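Local atomic coordinates of STIL N-terminal domain-containing protein (Trichoplax adhaerens, PDB entry 5OI9), a protein that probably takes part in centriole assembly, as the N-terminal domain of a STIL-family protein whose relatives bind CEP85 in the pathway that activates PLK4. Residues E27-L32 / I196-I201; D226-G231 / H269-S274; G231-N236 / G258-G263; G263-H268 / Y301-P306. One frame throughout, in Å; residues are numbered along the deposited sequence.

Contact 1 (E27-L32 / I196-I201)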
loop_
_atom_site.group_PDB
_atom_site.type_symbol
_atom_site.label_atom_id
_atom_site.label_comp_id
_atom_site.label_asym_id
_atom_site.label_seq_id
_atom_site.Cartn_x
_atom_site.Cartn_y
_atom_site.Cartn_z
ATOM N N GLU A 27 -8.985 19.116 3.103
ATOM C CA GLU A 27 -9.218 17.681 3.147
ATOM C C GLU A 27 -8.009 17.004 3.772
ATOM O O GLU A 27 -6.868 17.425 3.555
ATOM C CB GLU A 27 -9.481 17.102 1.749
ATOM C CG GLU A 27 -10.596 17.791 0.971
ATOM C CD GLU A 27 -11.985 17.368 1.417
ATOM O OE1 GLU A 27 -12.962 18.042 1.031
ATOM O OE2 GLU A 27 -12.102 16.362 2.148
ATOM N N GLU A 28 -8.263 15.965 4.559
ATOM C CA GLU A 28 -7.211 15.156 5.159
ATOM C C GLU A 28 -7.156 13.824 4.427
ATOM O O GLU A 28 -8.153 13.095 4.383
ATOM C CB GLU A 28 -7.460 14.949 6.651
ATOM C CG GLU A 28 -7.395 16.227 7.471
ATOM C CD GLU A 28 -7.856 16.023 8.903
ATOM O OE1 GLU A 28 -8.492 14.984 9.184
ATOM O OE2 GLU A 28 -7.583 16.903 9.747
ATOM N N LEU A 29 -5.999 13.513 3.855
ATOM C CA LEU A 29 -5.811 12.314 3.053
ATOM C C LEU A 29 -5.040 11.269 3.846
ATOM O O LEU A 29 -4.086 11.595 4.560
ATOM C CB LEU A 29 -5.067 12.641 1.753
ATOM C CG LEU A 29 -5.610 13.821 0.936
ATOM C CD1 LEU A 29 -4.819 14.008 -0.355
ATOM C CD2 LEU A 29 -7.094 13.637 0.637
ATOM N N HIS A 30 -5.464 10.013 3.723
ATOM C CA HIS A 30 -4.722 8.892 4.284
ATOM C C HIS A 30 -5.143 7.620 3.568
ATOM O O HIS A 30 -6.237 7.538 3.001
ATOM C CB HIS A 30 -4.933 8.751 5.795
ATOM C CG HIS A 30 -4.062 7.706 6.423
ATOM N ND1 HIS A 30 -4.483 6.409 6.628
ATOM C CD2 HIS A 30 -2.783 7.760 6.863
ATOM C CE1 HIS A 30 -3.505 5.713 7.181
ATOM N NE2 HIS A 30 -2.461 6.510 7.332
ATOM N N LEU A 31 -4.252 6.623 3.609
ATOM C CA LEU A 31 -4.476 5.356 2.915
ATOM C C LEU A 31 -5.845 4.763 3.230
ATOM O O LEU A 31 -6.564 4.314 2.330
ATOM C CB LEU A 31 -3.379 4.357 3.289
ATOM C CG LEU A 31 -3.567 2.961 2.693
ATOM C CD1 LEU A 31 -3.252 2.983 1.209
ATOM C CD2 LEU A 31 -2.724 1.920 3.418
ATOM N N LEU A 32 -6.220 4.748 4.507
ATOM C CA LEU A 32 -7.432 4.078 4.956
ATOM C C LEU A 32 -8.566 5.055 5.243
ATOM O O LEU A 32 -9.503 4.707 5.968
ATOM C CB LEU A 32 -7.127 3.232 6.192
ATOM C CG LEU A 32 -6.014 2.197 6.009
ATOM C CD1 LEU A 32 -5.630 1.557 7.333
ATOM C CD2 LEU A 32 -6.437 1.138 5.002
ATOM N N ILE A 196 -1.948 13.864 4.974
ATOM C CA ILE A 196 -1.685 14.913 3.995
ATOM C C ILE A 196 -2.830 15.916 4.054
ATOM O O ILE A 196 -3.991 15.557 3.831
ATOM C CB ILE A 196 -1.534 14.336 2.579
ATOM C CG1 ILE A 196 -0.339 13.383 2.504
ATOM C CG2 ILE A 196 -1.392 15.461 1.561
ATOM C CD1 ILE A 196 0.991 14.053 2.728
ATOM N N THR A 197 -2.506 17.168 4.371
ATOM C CA THR A 197 -3.478 18.250 4.301
ATOM C C THR A 197 -3.559 18.761 2.867
ATOM O O THR A 197 -2.537 19.109 2.269
ATOM C CB THR A 197 -3.086 19.390 5.241
ATOM O OG1 THR A 197 -2.885 18.878 6.564
ATOM C CG2 THR A 197 -4.171 20.456 5.272
ATOM N N ALA A 198 -4.770 18.808 2.314
ATOM C CA ALA A 198 -4.977 19.212 0.929
ATOM C C ALA A 198 -5.965 20.368 0.869
ATOM O O ALA A 198 -7.050 20.293 1.452
ATOM C CB ALA A 198 -5.481 18.040 0.082
ATOM N N VAL A 199 -5.592 21.417 0.146
ATOM C CA VAL A 199 -6.368 22.647 0.053
ATOM C C VAL A 199 -6.665 22.910 -1.419
ATOM O O VAL A 199 -5.734 22.984 -2.220
ATOM C CB VAL A 199 -5.627 23.848 0.666
ATOM C CG1 VAL A 199 -6.289 25.144 0.257
ATOM C CG2 VAL A 199 -5.573 23.726 2.181
ATOM N N PRO A 200 -7.927 23.067 -1.815
ATOM C CA PRO A 200 -8.216 23.433 -3.207
ATOM C C PRO A 200 -7.754 24.854 -3.493
ATOM O O PRO A 200 -7.967 25.767 -2.690
ATOM C CB PRO A 200 -9.744 23.311 -3.304
ATOM C CG PRO A 200 -10.197 22.666 -2.021
ATOM C CD PRO A 200 -9.149 22.978 -1.002
ATOM N N ILE A 201 -7.111 25.039 -4.647
ATOM C CA ILE A 201 -6.564 26.331 -5.042
ATOM C C ILE A 201 -7.006 26.654 -6.466
ATOM O O ILE A 201 -7.545 25.811 -7.184
ATOM C CB ILE A 201 -5.024 26.378 -4.940
ATOM C CG1 ILE A 201 -4.391 25.405 -5.936
ATOM C CG2 ILE A 201 -4.568 26.065 -3.522
ATOM C CD1 ILE A 201 -2.882 25.493 -5.997
#
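Strands 27-29 and 196-200 run antiparallel, their axes 4.8 Å apart at the nearest point and 144° between their directions, so the short edge strand is clearly twisted against its neighbour. Four backbone bonds tie them in two reciprocal pairs. Glu27 N gives to Ala198 O at 2.8 Å, and Ala198 N returns the bond to Glu27 O; two residues on, Leu29 N and Ile196 O lie 2.9 Å apart, while Ile196 N meets a lone pair of Leu29 O. Between them Glu28 sits across from Thr197 as a non-hydrogen-bonded pair, where the strands are also drawn together by CA-H...O contacts from Glu28 CA to Ile196 O and from Thr197 CA to Glu27 O.

This is the end of a mixed seven-stranded sheet: 27-29 is an outermost strand, and 196-200 passes the ladder on to strand 309-314. The face bearing Glu27, Leu29, Ile196 and Ala198 carries the apolar contact. Leu29 holds CG beside its backbone N (chi1 -50°) and extends beyond it, so that CD1 comes to 4.1 Å from Ala198 CB. At its root, Leu29 CB rests 4.0 Å from Ile196 CB, the two side chains crossing obliquely. Ile196 keeps CG2 near Leu29 CD1, while the end of its side chain leads away from strand 27-29; it also touches Trp273 and Leu280 of helix 270-281. Glu27 bends at chi2 (-78°), carrying its carboxylate away from Ala198; its side chain touches Trp311 and His268 instead. Glu28 and Thr197 project from the other face, where Glu28 is exposed and its OE1 forms a long, weak ion pair with Lys33.

Contact 2 (D226-G231 / H269-S274)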
loop_
_atom_site.group_PDB
_atom_site.type_symbol
_atom_site.label_atom_id
_atom_site.label_comp_id
_atom_site.label_asym_id
_atom_site.label_seq_id
_atom_site.Cartn_x
_atom_site.Cartn_y
_atom_site.Cartn_z
ATOM N N ASP A 226 -8.449 0.889 -11.105
ATOM C CA ASP A 226 -7.010 0.618 -11.064
ATOM C C ASP A 226 -6.328 1.001 -12.374
ATOM O O ASP A 226 -5.421 0.312 -12.848
ATOM C CB ASP A 226 -6.734 -0.844 -10.711
ATOM C CG ASP A 226 -7.151 -1.186 -9.296
ATOM O OD1 ASP A 226 -7.477 -0.254 -8.529
ATOM O OD2 ASP A 226 -7.155 -2.386 -8.951
ATOM N N THR A 227 -6.770 2.106 -12.969
ATOM C CA THR A 227 -6.093 2.713 -14.108
ATOM C C THR A 227 -5.404 4.007 -13.696
ATOM O O THR A 227 -5.418 5.000 -14.426
ATOM C CB THR A 227 -7.061 2.981 -15.257
ATOM O OG1 THR A 227 -8.236 3.635 -14.759
ATOM C CG2 THR A 227 -7.449 1.692 -15.922
ATOM N N GLN A 228 -4.801 4.010 -12.513
ATOM C CA GLN A 228 -4.113 5.192 -12.027
ATOM C C GLN A 228 -2.720 5.289 -12.631
ATOM O O GLN A 228 -2.030 4.283 -12.817
ATOM C CB GLN A 228 -4.014 5.168 -10.501
ATOM C CG GLN A 228 -5.349 5.233 -9.785
ATOM C CD GLN A 228 -5.988 3.872 -9.618
ATOM O OE1 GLN A 228 -5.296 2.864 -9.482
ATOM N NE2 GLN A 228 -7.316 3.834 -9.629
ATOM N N LYS A 229 -2.317 6.513 -12.954
ATOM C CA LYS A 229 -0.930 6.813 -13.258
ATOM C C LYS A 229 -0.609 8.180 -12.676
ATOM O O LYS A 229 -1.503 8.990 -12.410
ATOM C CB LYS A 229 -0.638 6.765 -14.765
ATOM C CG LYS A 229 -1.413 7.758 -15.608
ATOM C CD LYS A 229 -0.978 7.660 -17.065
ATOM C CE LYS A 229 -1.472 8.835 -17.892
ATOM N NZ LYS A 229 -0.774 8.903 -19.208
ATOM N N SER A 230 0.678 8.420 -12.449
ATOM C CA SER A 230 1.095 9.664 -11.827
ATOM C C SER A 230 2.467 10.051 -12.349
ATOM O O SER A 230 3.183 9.243 -12.949
ATOM C CB SER A 230 1.122 9.552 -10.298
ATOM O OG SER A 230 2.267 8.842 -9.862
ATOM N N GLY A 231 2.819 11.306 -12.114
ATOM C CA GLY A 231 4.119 11.820 -12.471
ATOM C C GLY A 231 4.475 12.985 -11.580
ATOM O O GLY A 231 3.929 13.124 -10.481
ATOM N N HIS A 269 -9.199 9.041 -3.216
ATOM C CA HIS A 269 -8.668 7.748 -3.621
ATOM C C HIS A 269 -7.316 7.522 -2.950
ATOM O O HIS A 269 -6.454 8.413 -2.989
ATOM C CB HIS A 269 -8.528 7.683 -5.142
ATOM C CG HIS A 269 -8.349 6.297 -5.679
ATOM N ND1 HIS A 269 -7.180 5.583 -5.528
ATOM C CD2 HIS A 269 -9.190 5.497 -6.377
ATOM C CE1 HIS A 269 -7.308 4.402 -6.104
ATOM N NE2 HIS A 269 -8.519 4.324 -6.628
ATOM N N PRO A 270 -7.092 6.368 -2.315
ATOM C CA PRO A 270 -5.815 6.156 -1.610
ATOM C C PRO A 270 -4.592 6.239 -2.510
ATOM O O PRO A 270 -3.481 6.435 -2.001
ATOM C CB PRO A 270 -5.972 4.755 -0.998
ATOM C CG PRO A 270 -7.093 4.114 -1.751
ATOM C CD PRO A 270 -8.005 5.220 -2.180
ATOM N N TYR A 271 -4.756 6.104 -3.828
ATOM C CA TYR A 271 -3.622 6.270 -4.731
ATOM C C TYR A 271 -3.077 7.694 -4.692
ATOM O O TYR A 271 -1.871 7.897 -4.868
ATOM C CB TYR A 271 -4.028 5.898 -6.158
ATOM C CG TYR A 271 -2.914 6.032 -7.174
ATOM C CD1 TYR A 271 -2.016 4.993 -7.387
ATOM C CD2 TYR A 271 -2.764 7.193 -7.923
ATOM C CE1 TYR A 271 -0.998 5.108 -8.311
ATOM C CE2 TYR A 271 -1.749 7.315 -8.852
ATOM C CZ TYR A 271 -0.869 6.269 -9.043
ATOM O OH TYR A 271 0.142 6.382 -9.968
ATOM N N VAL A 272 -3.944 8.686 -4.473
ATOM C CA VAL A 272 -3.493 10.074 -4.415
ATOM C C VAL A 272 -2.587 10.288 -3.211
ATOM O O VAL A 272 -1.495 10.858 -3.326
ATOM C CB VAL A 272 -4.701 11.028 -4.387
ATOM C CG1 VAL A 272 -4.235 12.468 -4.229
ATOM C CG2 VAL A 272 -5.533 10.863 -5.650
ATOM N N TRP A 273 -3.035 9.842 -2.036
ATOM C CA TRP A 273 -2.197 9.893 -0.843
ATOM C C TRP A 273 -0.891 9.137 -1.054
ATOM O O TRP A 273 0.170 9.577 -0.596
ATOM C CB TRP A 273 -2.968 9.324 0.345
ATOM C CG TRP A 273 -2.194 9.239 1.625
ATOM C CD1 TRP A 273 -2.057 10.215 2.569
ATOM C CD2 TRP A 273 -1.473 8.102 2.117
ATOM N NE1 TRP A 273 -1.287 9.760 3.613
ATOM C CE2 TRP A 273 -0.920 8.465 3.361
ATOM C CE3 TRP A 273 -1.242 6.814 1.627
ATOM C CZ2 TRP A 273 -0.149 7.586 4.121
ATOM C CZ3 TRP A 273 -0.474 5.943 2.382
ATOM C CH2 TRP A 273 0.064 6.334 3.613
ATOM N N SER A 274 -0.949 8.003 -1.761
ATOM C CA SER A 274 0.257 7.219 -2.010
ATOM C C SER A 274 1.256 7.996 -2.856
ATOM O O SER A 274 2.467 7.939 -2.611
ATOM C CB SER A 274 -0.107 5.898 -2.685
ATOM O OG SER A 274 -0.968 5.124 -1.864
HETATM O O HOH W 1 -9.965 2.074 -8.348
#
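Gln228 carries most of this contact from its side, and its chain can be followed outward from the face of Tyr271 to the tip of His269. CB sits almost exactly above the middle of the Tyr271 ring: this CH-pi contact puts Gln228 CB 3.4 Å from the Tyr271 ring centroid, only 5° off the ring normal. With CG beside the backbone N, the next step runs back toward the root of the tyrosine, Gln228 CG lying 3.7 Å from Tyr271 CG, so the two side chains slide past each other in opposite directions. A bend at chi2 (86°) then turns the amide to His269. Gln228 CD comes 3.8 Å from His269 CE1, and Gln228 NE2 stops 3.3 Å from His269 NE2, tip to tip but at a poor angle for a hydrogen bond.

His269 is the N-cap of the helix: its ND1 accepts from Tyr271 N at 3.0 Å in the plane of the ring, while its NE2 meets a water. At the far end of Tyr271, OH lies 3.3 Å from Ser230 OG, at best a weak hydrogen bond. An alanine in place of Tyr271 would remove the ring beneath Gln228 CB and the hydroxyl beside Ser230, and would probably loosen the packing of the helix start on Gln228 and Ser230. The first turn of helix 270-281 lies against the start of strand 229-235 and the loop leading into it, with Val261 and Val264 of strand 256-264 packed alongside and Ile79 of strand 69-79 touching His269.

Contact 3 (G231-N236 / G258-G263)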
loop_
_atom_site.group_PDB
_atom_site.type_symbol
_atom_site.label_atom_id
_atom_site.label_comp_id
_atom_site.label_asym_id
_atom_site.label_seq_id
_atom_site.Cartn_x
_atom_site.Cartn_y
_atom_site.Cartn_z
ATOM N N GLY A 231 2.819 11.306 -12.114
ATOM C CA GLY A 231 4.119 11.820 -12.471
ATOM C C GLY A 231 4.475 12.985 -11.580
ATOM O O GLY A 231 3.929 13.124 -10.481
ATOM N N TYR A 232 5.374 13.842 -12.044
ATOM C CA TYR A 232 5.865 14.933 -11.224
ATOM C C TYR A 232 5.750 16.241 -11.994
ATOM O O TYR A 232 5.616 16.257 -13.221
ATOM C CB TYR A 232 7.302 14.646 -10.760
ATOM C CG TYR A 232 7.362 13.352 -9.978
ATOM C CD1 TYR A 232 7.087 13.330 -8.618
ATOM C CD2 TYR A 232 7.637 12.146 -10.610
ATOM C CE1 TYR A 232 7.110 12.147 -7.901
ATOM C CE2 TYR A 232 7.664 10.956 -9.903
ATOM C CZ TYR A 232 7.401 10.963 -8.546
ATOM O OH TYR A 232 7.423 9.782 -7.832
ATOM N N VAL A 233 5.769 17.341 -11.246
ATOM C CA VAL A 233 5.532 18.672 -11.790
ATOM C C VAL A 233 6.801 19.490 -11.616
ATOM O O VAL A 233 7.279 19.679 -10.490
ATOM C CB VAL A 233 4.340 19.364 -11.112
ATOM C CG1 VAL A 233 4.138 20.757 -11.698
ATOM C CG2 VAL A 233 3.083 18.527 -11.262
ATOM N N ALA A 234 7.341 19.973 -12.727
ATOM C CA ALA A 234 8.472 20.880 -12.724
ATOM C C ALA A 234 7.976 22.291 -13.033
ATOM O O ALA A 234 6.798 22.515 -13.322
ATOM C CB ALA A 234 9.530 20.415 -13.725
ATOM N N ILE A 235 8.884 23.258 -12.969
ATOM C CA ILE A 235 8.534 24.660 -13.164
ATOM C C ILE A 235 9.674 25.343 -13.908
ATOM O O ILE A 235 10.846 25.007 -13.709
ATOM C CB ILE A 235 8.227 25.353 -11.816
ATOM C CG1 ILE A 235 7.655 26.756 -12.030
ATOM C CG2 ILE A 235 9.466 25.406 -10.934
ATOM C CD1 ILE A 235 7.103 27.383 -10.764
ATOM N N ASN A 236 9.328 26.284 -14.785
ATOM C CA ASN A 236 10.301 26.993 -15.604
ATOM C C ASN A 236 10.456 28.434 -15.121
ATOM O O ASN A 236 9.879 28.847 -14.109
ATOM C CB ASN A 236 9.906 26.945 -17.085
ATOM C CG ASN A 236 8.547 27.569 -17.358
ATOM O OD1 ASN A 236 7.946 28.206 -16.492
ATOM N ND2 ASN A 236 8.057 27.390 -18.579
ATOM N N GLY A 258 5.833 19.453 -7.141
ATOM C CA GLY A 258 4.664 18.662 -6.805
ATOM C C GLY A 258 4.507 17.493 -7.762
ATOM O O GLY A 258 5.475 17.018 -8.351
ATOM N N ILE A 259 3.257 17.046 -7.891
ATOM C CA ILE A 259 2.919 15.827 -8.615
ATOM C C ILE A 259 1.646 16.052 -9.419
ATOM O O ILE A 259 0.889 16.995 -9.184
ATOM C CB ILE A 259 2.717 14.623 -7.668
ATOM C CG1 ILE A 259 1.551 14.899 -6.714
ATOM C CG2 ILE A 259 3.986 14.319 -6.895
ATOM C CD1 ILE A 259 1.215 13.736 -5.789
ATOM N N TRP A 260 1.421 15.162 -10.383
ATOM C CA TRP A 260 0.135 15.050 -11.051
ATOM C C TRP A 260 -0.350 13.611 -10.940
ATOM O O TRP A 260 0.450 12.672 -10.893
ATOM C CB TRP A 260 0.202 15.489 -12.527
ATOM C CG TRP A 260 1.119 14.683 -13.395
ATOM C CD1 TRP A 260 2.416 14.974 -13.712
ATOM C CD2 TRP A 260 0.803 13.465 -14.080
ATOM N NE1 TRP A 260 2.928 14.008 -14.544
ATOM C CE2 TRP A 260 1.960 13.070 -14.784
ATOM C CE3 TRP A 260 -0.341 12.666 -14.161
ATOM C CZ2 TRP A 260 2.005 11.911 -15.557
ATOM C CZ3 TRP A 260 -0.294 11.511 -14.926
ATOM C CH2 TRP A 260 0.871 11.147 -15.615
ATOM N N VAL A 261 -1.670 13.446 -10.865
ATOM C CA VAL A 261 -2.292 12.135 -10.721
ATOM C C VAL A 261 -3.463 12.042 -11.691
ATOM O O VAL A 261 -4.236 12.996 -11.840
ATOM C CB VAL A 261 -2.756 11.874 -9.270
ATOM C CG1 VAL A 261 -3.550 10.574 -9.182
ATOM C CG2 VAL A 261 -1.559 11.828 -8.329
ATOM N N ASP A 262 -3.591 10.891 -12.348
ATOM C CA ASP A 262 -4.633 10.645 -13.333
ATOM C C ASP A 262 -5.345 9.338 -13.005
ATOM O O ASP A 262 -4.763 8.426 -12.411
ATOM C CB ASP A 262 -4.034 10.585 -14.750
ATOM C CG ASP A 262 -5.073 10.325 -15.821
ATOM O OD1 ASP A 262 -6.256 10.661 -15.606
ATOM O OD2 ASP A 262 -4.703 9.771 -16.880
ATOM N N GLY A 263 -6.617 9.258 -13.383
ATOM C CA GLY A 263 -7.349 8.008 -13.317
ATOM C C GLY A 263 -8.045 7.704 -12.010
ATOM O O GLY A 263 -8.283 6.528 -11.716
#
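Gly258 opens the pairing by accepting from Val233, with Val233 N 2.9 Å from Gly258 O and the donor well above the carbonyl plane. The backbone of Gly258 would jam a CB against the preceding carbonyl oxygen, so a side chain would be strained here. Ile259 follows, facing Tyr232 as a non-hydrogen-bonded pair with the CA atoms only 4.0 Å apart. Its CG1 takes the crowded position between backbone N and carbonyl carbon (chi1 62°), which leaves CG2 beside the N and 3.7 Å from Tyr232 CD1, the two side chains crossing obliquely. Both residues lean on Tyr279 of helix 270-281.

Trp260 emerges on the other face and exchanges two backbone bonds with Gly231: Gly231 N reaches Trp260 O at 3.0 Å, and Trp260 N meets Gly231 O from above the carbonyl plane. Chi1 of 62° swings the indole back over the partner strand, laying one face on Gly231, whose N stands 3.3 Å above the ring plane. Gly231 CA is 3.2 Å from Trp260 NE1, and a CB there would collide with that nitrogen. Tyr232 O lies at the indole edge, 3.5 Å from Trp260 CD1, and NE1 donates beyond both segments to Val244 O. A leucine in place of Trp260 would lose the flat cover over Gly231 and the bond to Val244, and would probably weaken the join to strand 241-245. Past Val261 and Asp262 the chain turns a corner at Gly263. A glycine under an aromatic side chain across an antiparallel pair, as here, is a recognised beta-sheet arrangement; this one lies in the seven-stranded mixed sheet.

Contact 4 (G263-H268 / Y301-P306)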
loop_
_atom_site.group_PDB
_atom_site.type_symbol
_atom_site.label_atom_id
_atom_site.label_comp_id
_atom_site.label_asym_id
_atom_site.label_seq_id
_atom_site.Cartn_x
_atom_site.Cartn_y
_atom_site.Cartn_z
ATOM N N GLY A 263 -6.617 9.258 -13.383
ATOM C CA GLY A 263 -7.349 8.008 -13.317
ATOM C C GLY A 263 -8.045 7.704 -12.010
ATOM O O GLY A 263 -8.283 6.528 -11.716
ATOM N N VAL A 264 -8.380 8.717 -11.213
ATOM C CA VAL A 264 -9.144 8.525 -9.988
ATOM C C VAL A 264 -10.431 9.332 -10.094
ATOM O O VAL A 264 -10.567 10.225 -10.933
ATOM C CB VAL A 264 -8.354 8.928 -8.725
ATOM C CG1 VAL A 264 -7.054 8.147 -8.635
ATOM C CG2 VAL A 264 -8.086 10.424 -8.721
ATOM N N ILE A 265 -11.383 9.009 -9.223
ATOM C CA ILE A 265 -12.654 9.725 -9.212
ATOM C C ILE A 265 -12.561 11.001 -8.388
ATOM O O ILE A 265 -13.120 12.034 -8.769
ATOM C CB ILE A 265 -13.782 8.798 -8.711
ATOM C CG1 ILE A 265 -14.204 7.841 -9.828
ATOM C CG2 ILE A 265 -14.976 9.601 -8.224
ATOM C CD1 ILE A 265 -15.267 6.850 -9.420
ATOM N N SER A 266 -11.848 10.967 -7.265
ATOM C CA SER A 266 -11.718 12.139 -6.411
ATOM C C SER A 266 -10.354 12.110 -5.733
ATOM O O SER A 266 -9.560 11.184 -5.920
ATOM C CB SER A 266 -12.843 12.200 -5.373
ATOM O OG SER A 266 -12.640 11.244 -4.348
ATOM N N ILE A 267 -10.091 13.143 -4.928
ATOM C CA ILE A 267 -8.842 13.224 -4.184
ATOM C C ILE A 267 -8.786 12.232 -3.033
ATOM O O ILE A 267 -7.707 11.994 -2.478
ATOM C CB ILE A 267 -8.640 14.668 -3.678
ATOM C CG1 ILE A 267 -7.201 14.884 -3.206
ATOM C CG2 ILE A 267 -9.648 15.002 -2.583
ATOM C CD1 ILE A 267 -6.935 16.265 -2.706
ATOM N N HIS A 268 -9.918 11.630 -2.669
ATOM C CA HIS A 268 -9.962 10.684 -1.563
ATOM C C HIS A 268 -9.469 9.292 -1.941
ATOM O O HIS A 268 -9.342 8.441 -1.055
ATOM C CB HIS A 268 -11.387 10.587 -1.016
ATOM C CG HIS A 268 -11.959 11.904 -0.597
ATOM N ND1 HIS A 268 -11.546 12.568 0.537
ATOM C CD2 HIS A 268 -12.910 12.683 -1.164
ATOM C CE1 HIS A 268 -12.219 13.698 0.653
ATOM N NE2 HIS A 268 -13.052 13.793 -0.367
ATOM N N TYR A 301 -6.151 14.979 -12.368
ATOM C CA TYR A 301 -7.006 14.701 -13.521
ATOM C C TYR A 301 -8.007 13.625 -13.124
ATOM O O TYR A 301 -7.735 12.427 -13.219
ATOM C CB TYR A 301 -6.170 14.267 -14.719
ATOM C CG TYR A 301 -5.237 15.338 -15.228
ATOM C CD1 TYR A 301 -5.660 16.256 -16.180
ATOM C CD2 TYR A 301 -3.933 15.433 -14.756
ATOM C CE1 TYR A 301 -4.812 17.240 -16.649
ATOM C CE2 TYR A 301 -3.079 16.412 -15.218
ATOM C CZ TYR A 301 -3.524 17.315 -16.164
ATOM O OH TYR A 301 -2.678 18.293 -16.629
ATOM N N THR A 302 -9.181 14.051 -12.670
ATOM C CA THR A 302 -10.200 13.082 -12.297
ATOM C C THR A 302 -10.909 12.545 -13.538
ATOM O O THR A 302 -10.947 13.182 -14.596
ATOM C CB THR A 302 -11.223 13.695 -11.337
ATOM O OG1 THR A 302 -12.013 14.672 -12.027
ATOM C CG2 THR A 302 -10.522 14.350 -10.157
ATOM N N GLN A 303 -11.475 11.349 -13.392
ATOM C CA GLN A 303 -12.192 10.696 -14.479
ATOM C C GLN A 303 -13.590 11.259 -14.691
ATOM O O GLN A 303 -14.219 10.939 -15.705
ATOM C CB GLN A 303 -12.293 9.191 -14.215
ATOM C CG GLN A 303 -10.960 8.468 -14.152
ATOM C CD GLN A 303 -11.094 7.051 -13.627
ATOM O OE1 GLN A 303 -11.928 6.776 -12.764
ATOM N NE2 GLN A 303 -10.276 6.145 -14.149
ATOM N N THR A 304 -14.087 12.086 -13.773
ATOM C CA THR A 304 -15.459 12.568 -13.829
ATOM C C THR A 304 -15.574 14.033 -14.229
ATOM O O THR A 304 -16.693 14.551 -14.296
ATOM C CB THR A 304 -16.149 12.350 -12.475
ATOM O OG1 THR A 304 -15.429 13.042 -11.446
ATOM C CG2 THR A 304 -16.199 10.864 -12.136
ATOM N N ARG A 305 -14.459 14.716 -14.492
ATOM C CA ARG A 305 -14.494 16.131 -14.838
ATOM C C ARG A 305 -13.595 16.404 -16.036
ATOM O O ARG A 305 -12.547 15.763 -16.187
ATOM C CB ARG A 305 -14.050 17.006 -13.655
ATOM C CG ARG A 305 -14.747 16.680 -12.351
ATOM C CD ARG A 305 -14.615 17.814 -11.358
ATOM N NE ARG A 305 -15.266 19.025 -11.847
ATOM C CZ ARG A 305 -15.340 20.161 -11.166
ATOM N NH1 ARG A 305 -14.803 20.250 -9.956
ATOM N NH2 ARG A 305 -15.952 21.209 -11.694
ATOM N N PRO A 306 -13.973 17.354 -16.898
ATOM C CA PRO A 306 -13.179 17.592 -18.114
ATOM C C PRO A 306 -11.863 18.300 -17.847
ATOM O O PRO A 306 -10.898 18.092 -18.592
ATOM C CB PRO A 306 -14.115 18.447 -18.978
ATOM C CG PRO A 306 -14.975 19.159 -17.997
ATOM C CD PRO A 306 -15.168 18.215 -16.838
#
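Gln303 does most of the work from the 301-306 side. Its CG stands beside the backbone N (chi1 -63°) and the chain runs extended from there (chi2 169°), so the amide lies alongside Gly263, with CD 3.4 Å from Gly263 O. Gln303 NE2 comes 3.2 Å from the same Gly263 O, but the angle is too poor for a hydrogen bond; a weak one goes instead to Phe224 O. Ile265, with CG1 also beside its backbone N, crosses this chain at about a right angle, its CG1 3.9 Å from Gln303 OE1.

Thr302 keeps OG1 in the crowded position (chi1 69°), which places CG2 beside its own N and 3.7 Å from Ile265 O. The backbone supplies the firmest bond: Gln303 N gives to Val264 O at 2.9 Å, in the carbonyl plane, and Thr302 CA approaches that oxygen as a CA-H...O contact. Gly263 N to Tyr301 O is weak at 3.4 Å. Further on, Ser266 OG accepts from His268 N in an ST turn that leads toward helix 270-281 of the beta-alpha-beta unit. With the one good bond made main chain to main chain, and Gln303 and Thr302 laid against carbonyl oxygens, the join probably depends more on the path of the backbone than on side-chain pairing.

All four contacts reach the same seven-stranded sheet. Contacts 2 and 3 share Gly231 on strand 229-235, and contacts 3 and 4 share Gly263 at the corner of strand 256-264. The ladder runs on between them: Lys229 O lies 2.8 Å from Asp262 N, and Val261 O 2.8 Å from Tyr301 N, both probable hydrogen bonds. Contact 2 is closest to contact 4, their centres about 10 Å apart, with Gln228 CG packed 3.6 Å from Val264 CG1. Contact 1, at the far edge, meets contact 2 through Trp273 and contact 4 where Ala198 CB lies 3.6 Å from Ile267 CD1; it does not touch contact 3, whose nearest atoms are about 8 Å away.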